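Local atomic coordinates of tyrosine--tRNA ligase (Aeropyrum pernix, PDB entry 2CYA), a protein that probably catalyses the two-step attachment of tyrosine to tRNA(Tyr), activating tyrosine with ATP to Tyr-AMP and then transferring it to the tRNA acceptor end. Residues Ile279-Leu284 with Val330-Leu334; Ser215-Gly219 with Glu245-Phe249; Thr291-Asp295 with Asp325-Val330. Residues are numbered along the deposited sequence.

Contact 1. Residues Ile279-Leu284 with Val330-Leu334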
loop_
_atom_site.group_PDB
_atom_site.type_symbol
_atom_site.label_atom_id
_atom_site.label_comp_id
_atom_site.label_asym_id
_atom_site.label_seq_id
_atom_site.Cartn_x
_atom_site.Cartn_y
_atom_site.Cartn_z
ATOM N N ILE A 279 9.194 -16.768 32.780
ATOM C CA ILE A 279 7.819 -17.204 32.997
ATOM C C ILE A 279 7.412 -16.871 34.434
ATOM O O ILE A 279 6.315 -16.352 34.681
ATOM C CB ILE A 279 7.678 -18.712 32.761
ATOM C CG1 ILE A 279 7.806 -19.001 31.264
ATOM C CG2 ILE A 279 6.372 -19.230 33.388
ATOM C CD1 ILE A 279 7.872 -20.458 30.911
ATOM N N ALA A 280 8.299 -17.150 35.382
ATOM C CA ALA A 280 7.993 -16.873 36.789
ATOM C C ALA A 280 7.762 -15.387 36.994
ATOM O O ALA A 280 6.787 -14.972 37.619
ATOM C CB ALA A 280 9.136 -17.340 37.685
ATOM N N ARG A 281 8.661 -14.582 36.452
ATOM C CA ARG A 281 8.553 -13.145 36.603
ATOM C C ARG A 281 7.392 -12.471 35.850
ATOM O O ARG A 281 6.624 -11.703 36.432
ATOM C CB ARG A 281 9.859 -12.475 36.171
ATOM C CG ARG A 281 9.813 -10.960 36.350
ATOM C CD ARG A 281 11.040 -10.260 35.788
ATOM N NE ARG A 281 10.918 -8.813 35.914
ATOM C CZ ARG A 281 11.796 -7.937 35.432
ATOM N NH1 ARG A 281 12.874 -8.363 34.785
ATOM N NH2 ARG A 281 11.588 -6.635 35.587
ATOM N N TYR A 282 7.271 -12.761 34.561
ATOM C CA TYR A 282 6.263 -12.107 33.737
ATOM C C TYR A 282 4.858 -12.682 33.726
ATOM O O TYR A 282 3.906 -11.976 33.408
ATOM C CB TYR A 282 6.784 -11.999 32.306
ATOM C CG TYR A 282 8.056 -11.179 32.208
ATOM C CD1 TYR A 282 8.156 -9.949 32.858
ATOM C CD2 TYR A 282 9.161 -11.637 31.482
ATOM C CE1 TYR A 282 9.321 -9.191 32.791
ATOM C CE2 TYR A 282 10.331 -10.887 31.416
ATOM C CZ TYR A 282 10.396 -9.659 32.072
ATOM O OH TYR A 282 11.515 -8.860 31.966
ATOM N N ILE A 283 4.728 -13.955 34.066
ATOM C CA ILE A 283 3.438 -14.589 34.081
ATOM C C ILE A 283 2.955 -14.987 35.487
ATOM O O ILE A 283 1.879 -14.571 35.914
ATOM C CB ILE A 283 3.448 -15.821 33.167
ATOM C CG1 ILE A 283 3.716 -15.389 31.724
ATOM C CG2 ILE A 283 2.126 -16.545 33.266
ATOM C CD1 ILE A 283 3.828 -16.539 30.759
ATOM N N LEU A 284 3.745 -15.767 36.224
ATOM C CA LEU A 284 3.292 -16.203 37.547
ATOM C C LEU A 284 3.198 -15.063 38.554
ATOM O O LEU A 284 2.159 -14.891 39.184
ATOM C CB LEU A 284 4.173 -17.338 38.080
ATOM C CG LEU A 284 4.266 -18.614 37.219
ATOM C CD1 LEU A 284 5.206 -19.608 37.909
ATOM C CD2 LEU A 284 2.876 -19.254 37.007
ATOM N N VAL A 330 7.609 -24.115 38.928
ATOM C CA VAL A 330 7.069 -23.253 37.891
ATOM C C VAL A 330 6.068 -24.048 37.068
ATOM O O VAL A 330 4.988 -23.559 36.754
ATOM C CB VAL A 330 8.214 -22.677 37.002
ATOM C CG1 VAL A 330 7.670 -22.169 35.652
ATOM C CG2 VAL A 330 8.900 -21.531 37.758
ATOM N N ALA A 331 6.417 -25.295 36.757
ATOM C CA ALA A 331 5.549 -26.159 35.970
ATOM C C ALA A 331 4.203 -26.318 36.639
ATOM O O ALA A 331 3.158 -26.153 36.002
ATOM C CB ALA A 331 6.198 -27.520 35.785
ATOM N N GLU A 332 4.226 -26.622 37.935
ATOM C CA GLU A 332 2.992 -26.824 38.676
ATOM C C GLU A 332 2.149 -25.549 38.778
ATOM O O GLU A 332 0.921 -25.620 38.651
ATOM C CB GLU A 332 3.296 -27.431 40.060
ATOM C CG GLU A 332 3.986 -28.831 39.989
ATOM C CD GLU A 332 3.150 -29.867 39.235
ATOM O OE1 GLU A 332 1.943 -30.009 39.561
ATOM O OE2 GLU A 332 3.693 -30.539 38.322
ATOM N N SER A 333 2.776 -24.389 38.992
ATOM C CA SER A 333 2.018 -23.130 39.048
ATOM C C SER A 333 1.444 -22.762 37.661
ATOM O O SER A 333 0.324 -22.262 37.541
ATOM C CB SER A 333 2.907 -21.992 39.531
ATOM O OG SER A 333 3.460 -22.306 40.788
ATOM N N LEU A 334 2.216 -23.010 36.614
ATOM C CA LEU A 334 1.780 -22.701 35.253
ATOM C C LEU A 334 0.541 -23.518 34.930
ATOM O O LEU A 334 -0.373 -23.060 34.251
ATOM C CB LEU A 334 2.896 -23.051 34.274
ATOM C CG LEU A 334 2.885 -22.395 32.909
ATOM C CD1 LEU A 334 2.671 -20.886 33.060
ATOM C CD2 LEU A 334 4.235 -22.711 32.222
#

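Contact 2. Residues Ser215-Gly219 with Glu245-Phe249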
loop_
_atom_site.group_PDB
_atom_site.type_symbol
_atom_site.label_atom_id
_atom_site.label_comp_id
_atom_site.label_asym_id
_atom_site.label_seq_id
_atom_site.Cartn_x
_atom_site.Cartn_y
_atom_site.Cartn_z
ATOM N N SER A 215 11.362 -15.954 26.036
ATOM C CA SER A 215 12.225 -16.753 25.168
ATOM C C SER A 215 11.753 -18.190 24.943
ATOM O O SER A 215 10.890 -18.705 25.649
ATOM C CB SER A 215 13.647 -16.793 25.740
ATOM O OG SER A 215 14.159 -15.487 25.938
ATOM N N SER A 216 12.341 -18.824 23.938
ATOM C CA SER A 216 12.045 -20.208 23.604
ATOM C C SER A 216 12.523 -21.070 24.767
ATOM O O SER A 216 13.501 -20.730 25.429
ATOM C CB SER A 216 12.806 -20.606 22.333
ATOM O OG SER A 216 12.606 -21.972 22.019
ATOM N N LEU A 217 11.838 -22.181 25.022
ATOM C CA LEU A 217 12.247 -23.071 26.103
ATOM C C LEU A 217 13.527 -23.827 25.717
ATOM O O LEU A 217 14.234 -24.334 26.582
ATOM C CB LEU A 217 11.142 -24.087 26.421
ATOM C CG LEU A 217 9.764 -23.597 26.867
ATOM C CD1 LEU A 217 8.803 -24.772 26.881
ATOM C CD2 LEU A 217 9.839 -22.945 28.235
ATOM N N GLN A 218 13.823 -23.886 24.421
ATOM C CA GLN A 218 15.004 -24.602 23.932
ATOM C C GLN A 218 16.342 -24.083 24.471
ATOM O O GLN A 218 17.091 -24.838 25.103
ATOM C CB GLN A 218 15.022 -24.614 22.396
ATOM C CG GLN A 218 15.261 -23.263 21.728
ATOM C CD GLN A 218 14.941 -23.285 20.236
ATOM O OE1 GLN A 218 15.311 -24.224 19.524
ATOM N NE2 GLN A 218 14.258 -22.246 19.755
ATOM N N GLY A 219 16.654 -22.811 24.230
ATOM C CA GLY A 219 17.911 -22.284 24.731
ATOM C C GLY A 219 18.399 -21.003 24.080
ATOM O O GLY A 219 17.739 -19.965 24.188
ATOM N N GLU A 245 7.523 -28.051 21.139
ATOM C CA GLU A 245 8.187 -28.311 22.416
ATOM C C GLU A 245 8.885 -27.111 23.045
ATOM O O GLU A 245 9.252 -27.158 24.220
ATOM C CB GLU A 245 9.191 -29.457 22.264
ATOM C CG GLU A 245 8.552 -30.814 22.029
ATOM C CD GLU A 245 7.782 -31.316 23.239
ATOM O OE1 GLU A 245 8.397 -31.453 24.322
ATOM O OE2 GLU A 245 6.565 -31.574 23.105
ATOM N N THR A 246 9.080 -26.043 22.277
ATOM C CA THR A 246 9.740 -24.855 22.810
ATOM C C THR A 246 8.747 -23.788 23.253
ATOM O O THR A 246 9.147 -22.690 23.652
ATOM C CB THR A 246 10.667 -24.211 21.778
ATOM O OG1 THR A 246 9.888 -23.709 20.679
ATOM C CG2 THR A 246 11.687 -25.231 21.290
ATOM N N ALA A 247 7.457 -24.108 23.164
ATOM C CA ALA A 247 6.415 -23.176 23.560
ATOM C C ALA A 247 5.272 -23.883 24.285
ATOM O O ALA A 247 4.872 -24.991 23.922
ATOM C CB ALA A 247 5.882 -22.449 22.338
ATOM N N VAL A 248 4.739 -23.235 25.309
ATOM C CA VAL A 248 3.634 -23.799 26.054
ATOM C C VAL A 248 2.352 -23.153 25.544
ATOM O O VAL A 248 2.170 -21.941 25.670
ATOM C CB VAL A 248 3.799 -23.532 27.564
ATOM C CG1 VAL A 248 2.635 -24.142 28.340
ATOM C CG2 VAL A 248 5.128 -24.125 28.037
ATOM N N PHE A 249 1.472 -23.945 24.941
ATOM C CA PHE A 249 0.213 -23.390 24.434
ATOM C C PHE A 249 -0.852 -23.395 25.529
ATOM O O PHE A 249 -0.779 -24.196 26.468
ATOM C CB PHE A 249 -0.281 -24.184 23.224
ATOM C CG PHE A 249 0.690 -24.202 22.089
ATOM C CD1 PHE A 249 1.567 -25.263 21.927
ATOM C CD2 PHE A 249 0.765 -23.126 21.206
ATOM C CE1 PHE A 249 2.518 -25.253 20.898
ATOM C CE2 PHE A 249 1.713 -23.105 20.176
ATOM C CZ PHE A 249 2.589 -24.169 20.023
#

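Contact 3. Residues Thr291-Asp295 with Asp325-Val330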
loop_
_atom_site.group_PDB
_atom_site.type_symbol
_atom_site.label_atom_id
_atom_site.label_comp_id
_atom_site.label_asym_id
_atom_site.label_seq_id
_atom_site.Cartn_x
_atom_site.Cartn_y
_atom_site.Cartn_z
ATOM N N THR A 291 2.315 -16.504 45.155
ATOM C CA THR A 291 3.333 -17.146 45.971
ATOM C C THR A 291 3.861 -18.390 45.267
ATOM O O THR A 291 3.081 -19.168 44.732
ATOM C CB THR A 291 2.737 -17.617 47.301
ATOM O OG1 THR A 291 1.883 -16.600 47.831
ATOM C CG2 THR A 291 3.833 -17.918 48.285
ATOM N N LEU A 292 5.173 -18.586 45.275
ATOM C CA LEU A 292 5.752 -19.779 44.662
ATOM C C LEU A 292 6.357 -20.680 45.752
ATOM O O LEU A 292 7.430 -20.393 46.282
ATOM C CB LEU A 292 6.837 -19.410 43.641
ATOM C CG LEU A 292 7.405 -20.603 42.858
ATOM C CD1 LEU A 292 6.357 -21.108 41.873
ATOM C CD2 LEU A 292 8.661 -20.204 42.111
ATOM N N ARG A 293 5.655 -21.761 46.082
ATOM C CA ARG A 293 6.106 -22.713 47.099
ATOM C C ARG A 293 7.121 -23.691 46.494
ATOM O O ARG A 293 6.812 -24.378 45.520
ATOM C CB ARG A 293 4.894 -23.479 47.641
ATOM C CG ARG A 293 5.221 -24.668 48.542
ATOM C CD ARG A 293 3.993 -25.561 48.716
ATOM N NE ARG A 293 2.858 -24.823 49.271
ATOM C CZ ARG A 293 1.597 -25.255 49.254
ATOM N NH1 ARG A 293 1.299 -26.427 48.703
ATOM N NH2 ARG A 293 0.630 -24.511 49.786
ATOM N N VAL A 294 8.325 -23.762 47.063
ATOM C CA VAL A 294 9.363 -24.662 46.540
ATOM C C VAL A 294 9.983 -25.572 47.601
ATOM O O VAL A 294 10.055 -25.212 48.777
ATOM C CB VAL A 294 10.515 -23.871 45.884
ATOM C CG1 VAL A 294 11.480 -24.832 45.202
ATOM C CG2 VAL A 294 9.965 -22.869 44.890
ATOM N N ASP A 295 10.445 -26.747 47.172
ATOM C CA ASP A 295 11.075 -27.717 48.074
ATOM C C ASP A 295 12.583 -27.503 48.206
ATOM O O ASP A 295 13.216 -28.027 49.126
ATOM C CB ASP A 295 10.811 -29.144 47.586
ATOM C CG ASP A 295 9.398 -29.609 47.879
ATOM O OD1 ASP A 295 8.436 -28.934 47.451
ATOM O OD2 ASP A 295 9.256 -30.655 48.543
ATOM N N ASP A 325 14.463 -27.743 40.912
ATOM C CA ASP A 325 13.442 -27.389 41.894
ATOM C C ASP A 325 12.591 -26.223 41.395
ATOM O O ASP A 325 11.395 -26.147 41.688
ATOM C CB ASP A 325 14.077 -27.019 43.238
ATOM C CG ASP A 325 14.501 -28.241 44.043
ATOM O OD1 ASP A 325 13.682 -29.190 44.168
ATOM O OD2 ASP A 325 15.645 -28.236 44.556
ATOM N N LEU A 326 13.219 -25.310 40.658
ATOM C CA LEU A 326 12.511 -24.163 40.107
ATOM C C LEU A 326 11.570 -24.691 39.020
ATOM O O LEU A 326 10.391 -24.346 38.992
ATOM C CB LEU A 326 13.509 -23.151 39.515
ATOM C CG LEU A 326 12.924 -21.875 38.892
ATOM C CD1 LEU A 326 12.321 -20.979 39.973
ATOM C CD2 LEU A 326 14.018 -21.134 38.157
ATOM N N LYS A 327 12.101 -25.554 38.151
ATOM C CA LYS A 327 11.325 -26.158 37.068
ATOM C C LYS A 327 9.999 -26.752 37.557
ATOM O O LYS A 327 8.931 -26.394 37.061
ATOM C CB LYS A 327 12.119 -27.278 36.400
ATOM C CG LYS A 327 13.395 -26.862 35.700
ATOM C CD LYS A 327 13.156 -26.573 34.248
ATOM C CE LYS A 327 14.448 -26.671 33.444
ATOM N NZ LYS A 327 15.031 -28.043 33.431
ATOM N N ASN A 328 10.077 -27.674 38.513
ATOM C CA ASN A 328 8.886 -28.323 39.045
ATOM C C ASN A 328 7.884 -27.340 39.583
ATOM O O ASN A 328 6.694 -27.454 39.301
ATOM C CB ASN A 328 9.241 -29.306 40.171
ATOM C CG ASN A 328 9.653 -30.660 39.651
ATOM O OD1 ASN A 328 10.035 -31.536 40.422
ATOM N ND2 ASN A 328 9.581 -30.843 38.336
ATOM N N ALA A 329 8.368 -26.390 40.377
ATOM C CA ALA A 329 7.500 -25.392 40.990
ATOM C C ALA A 329 6.851 -24.488 39.952
ATOM O O ALA A 329 5.685 -24.116 40.090
ATOM C CB ALA A 329 8.291 -24.547 41.997
ATOM N N VAL A 330 7.609 -24.115 38.928
ATOM C CA VAL A 330 7.069 -23.253 37.891
ATOM C C VAL A 330 6.068 -24.048 37.068
ATOM O O VAL A 330 4.988 -23.559 36.754
ATOM C CB VAL A 330 8.214 -22.677 37.002
ATOM C CG1 VAL A 330 7.670 -22.169 35.652
ATOM C CG2 VAL A 330 8.900 -21.531 37.758
#

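Contact 1. Residues Ile279-Leu284 with Val330-Leu334
Leu284 reaches across from the last turn of its helix and lies over the backbone of 330-334: its CD1 is 3.7 Å from CB of Ser333 and 4.1 Å from CA of Val330, while its CD2 comes within 3.8 Å of N of Leu334. A long, branched apolar side chain suits this place, because the segment axes are 11.1 Å apart at closest approach and side chains must fill the gap. Closer to the start of the segment, CG2 of Ile279 meets CG1 of Val330 at 3.9 Å and CD1 of Leu334 at 4.1 Å. Next along the helix, Ala280, with nothing beyond CB, permits the nearest backbone approach, 6.5 Å between its CA and that of Val330. Leu334 points its CA-to-CB bond sideways, yet CD1 swings back toward the first helix and ends 4.4 Å from CG2 of Ile283. No hydrogen bond crosses the interface: this is apolar helix-helix packing of two nearly parallel segments, 14° apart, within the class I synthetase chain. Ser333 is accommodated in this apolar setting because its OG bonds to the carbonyl of Ala329, one turn back. The side chain of Ile283 is about 8 Å from those of His49 and Trp52, inferred ATP-binding residues. Helix 254-262 adds Ile257 and Ile261 against Leu334, and Phe290 covers Leu284 and Ser333. Ile283 and Tyr282, the latter out of reach of 330-334, touch Val54, giving helix 275-284 a further neighbour, helix 51-64, besides helix 323-346.

Contact 2. Residues Ser215-Gly219 with Glu245-Phe249
One backbone hydrogen bond ties the segments together: N of Leu217 donates to O of Thr246 at 3.1 Å with a nearly straight angle of 168°, where the CA atoms of the two segments are nearest, 4.5 Å between Leu217 and Thr246. Apolar packing follows from the same residue. CD1 of Leu217 lies 3.9 Å from CG2 of Val248, and the leucine also touches Ile279 of helix 275-284, so a large aliphatic group fits this buried spot. Further van der Waals contacts involve polar residues: CD1 of Leu217 is 3.6 Å from O of Glu245, OG of Ser216 is 3.0 Å from CB of Thr246, and CG2 of Thr246 is 3.6 Å from CB of Gln218. The polar ends find partners other than across the pair. OG of Ser216 accepts weak hydrogen bonds from N (3.3 Å) and NE2 (2.8 Å) of Gln218; OG1 of Thr246 bonds to the carbonyl of Lys243, OE1 of Gln218 to NZ of Lys243, and Glu245 forms a salt bridge with Arg259. Ala247 lies near His49 and Lys241, inferred ATP-binding residues. The KMSKS motif, Lys238-Ser242, lies just upstream of 245-249, and the Leu217-Thr246 bond brings together the two ends of the excursion that carries it, the KMSKS loop of class I synthetases.

Contact 3. Residues Thr291-Asp295 with Asp325-Val330
This is a strand-on-helix packing contact at the periphery of the chain, about 25 Å from its centre and away from the annotated sites, where the short strand 292-293 and the residues after it lie against the early turns of helix 323-346. Leu292 and Val294, two positions apart in an extended chain, both point their CA-to-CB bonds toward the helix. Ala329 is the residue they share: its CB is 3.9 Å from CD1 of Leu292 and 3.7 Å from CG2 of Val294, and O of Arg293 lies 3.8 Å from CB of Ala329. A methyl group is right here, since the CA atoms of Val294 and Ala329 are only 5.9 Å apart. Leu292 also sets CD1 3.6 Å from O of Ala329 and CD2 4.3 Å from CD1 of Leu326. One turn back along the helix, CG1 of Val294 packs 3.9 Å from CB of Asp325, using the aliphatic part of that acidic residue. Strand 305-306 pairs antiparallel with 292-293 through Leu292 and Tyr306, and Val294 bonds to Val304 just beyond, while Leu312 of helix 309-317 packs on both Leu292 and Leu326. Charged Arg293 and Asp295 are exposed, as suits their polarity; CB of Asp295 stays 4.5 Å from OD1 of Asp325. With no hydrogen bond or salt bridge between the segments, the contact is held by apolar packing, through burial of leucine, valine and alanine.

How the contacts relate
Along the chain contact 2 closes first, before helix 254-262; contact 1 then opens on helix 275-284, and contact 3 lies entirely within the span that contact 1 bridges. Contacts 1 and 3 are about 9 Å apart, centre to centre, and share helix 323-346 and Val330, which turns its CA-to-CB bond toward helix 275-284 and away from strand 292-293. CD1 of Leu292 is 3.3 Å from OG of Ser333. Contact 2, about 13 Å from contact 1 between centres, meets it where CD2 of Leu217 touches CD1 of Ile279 at 4.1 Å. Packing thus runs continuously from the neighbourhood of the KMSKS loop, through helices 275-284 and 323-346, to the peripheral strand.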